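Local coordinates for DUF1896 domain-containing protein (Porphyromonas gingivalis, PDB 2APL), which is of unknown function, a mostly helical member of the DUF1896 family from an oral bacterium, at residues E89-S92 with P93-E96. Numbering follows the deposited sequence.
Sequences ELPS and PLPE
A type VIa1 beta turn, P91-S92-P93-L94, joins the loop after helix 74-85 to the start of helix 94-103. Its closing bond runs from L94 N to P91 O (3.1 Å, N-H...O angle 147°), L94 N lying 26° out of the carbonyl plane of P91. The turn hinges on the cis peptide between S92 and P93, which brings the CA atoms of S92 and P93 to 3.0 Å. S92 and P93 are both exposed, so the bend lies at the surface. The hydroxyl of S92 stands anti to its backbone N (chi1 175°), a rotation that sets OG beside its own carbonyl carbon and so near the start of P93, 3.3 Å from P93 CA; P93 N carries no hydrogen to offer it.

L94 reaches back along the loop. Its CB passes 3.3 Å from P91 O, and CG, beside the backbone N, extends CD1 to within 3.7 Å of L90 CA. The same methyl meets L90 CB at 4.1 Å and CD of P91, a small apolar patch of L90, P91 and L94. P95 meets the loop chiefly through CD, 3.5 Å from L90 O and 3.7 Å from S92 CA, with CG also near L90 O. L90 and P95 both also touch L82, so the residues flanking the turn, L90 before it and P95 after it, pack on helix 74-85.

P93 is the N-cap, a residue without a polar side chain to cap the first-turn amides, while P95, in that first turn, lacks an N-H altogether. E96 follows at N3, where a carboxylate would probably interact favourably with the positive helix end. This is consistent with a helix start directed by the cis-proline turn and its backbone bond, with L94 CD1 against L90 and P91 adding apolar packing.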
# COMPACT_ATOMS: atom_id res chain seq x y z
N GLU A 89 -11.27 19.13 11.65
CA GLU A 89 -11.90 19.63 10.41
C GLU A 89 -12.46 18.55 9.49
O GLU A 89 -13.33 18.83 8.65
CB GLU A 89 -10.89 20.43 9.58
CG GLU A 89 -10.08 21.45 10.38
CD GLU A 89 -8.66 20.93 10.75
OE1 GLU A 89 -8.55 19.79 11.29
OE2 GLU A 89 -7.68 21.71 10.52
N LEU A 90 -11.93 17.34 9.60
CA LEU A 90 -12.28 16.25 8.68
C LEU A 90 -12.35 14.94 9.49
O LEU A 90 -11.48 14.06 9.36
CB LEU A 90 -11.28 16.18 7.49
CG LEU A 90 -10.78 17.43 6.71
CD1 LEU A 90 -9.55 17.11 5.87
CD2 LEU A 90 -11.85 18.09 5.82
N PRO A 91 -13.36 14.83 10.40
CA PRO A 91 -13.39 13.62 11.21
C PRO A 91 -13.90 12.44 10.41
O PRO A 91 -14.51 12.64 9.36
CB PRO A 91 -14.35 13.96 12.35
CG PRO A 91 -15.10 15.16 11.89
CD PRO A 91 -14.46 15.76 10.71
N SER A 92 -13.60 11.25 10.90
CA SER A 92 -14.08 9.99 10.37
C SER A 92 -15.60 10.04 10.07
O SER A 92 -16.36 10.60 10.84
CB SER A 92 -13.72 8.88 11.36
OG SER A 92 -14.24 7.62 10.99
N PRO A 93 -16.04 9.45 8.93
CA PRO A 93 -15.28 8.64 7.99
C PRO A 93 -14.54 9.39 6.88
O PRO A 93 -14.05 8.72 5.96
CB PRO A 93 -16.37 7.72 7.37
CG PRO A 93 -17.69 8.16 7.99
CD PRO A 93 -17.44 9.54 8.49
N LEU A 94 -14.43 10.73 6.95
CA LEU A 94 -13.73 11.50 5.89
C LEU A 94 -12.30 11.08 5.48
O LEU A 94 -11.97 11.13 4.30
CB LEU A 94 -13.77 13.02 6.13
CG LEU A 94 -15.13 13.71 5.95
CD1 LEU A 94 -15.07 15.11 6.49
CD2 LEU A 94 -15.62 13.73 4.51
N PRO A 95 -11.42 10.73 6.44
CA PRO A 95 -10.10 10.26 5.94
C PRO A 95 -10.16 9.12 4.90
O PRO A 95 -9.50 9.22 3.84
CB PRO A 95 -9.39 9.83 7.22
CG PRO A 95 -10.00 10.75 8.30
CD PRO A 95 -11.45 10.83 7.91
N GLU A 96 -10.94 8.06 5.19
CA GLU A 96 -11.11 6.95 4.28
C GLU A 96 -11.81 7.35 2.96
O GLU A 96 -11.52 6.78 1.93
CB GLU A 96 -11.82 5.75 4.92
CG GLU A 96 -11.84 5.71 6.44
CD GLU A 96 -13.00 4.85 6.97
OE1 GLU A 96 -13.91 5.37 7.68
OE2 GLU A 96 -13.02 3.64 6.65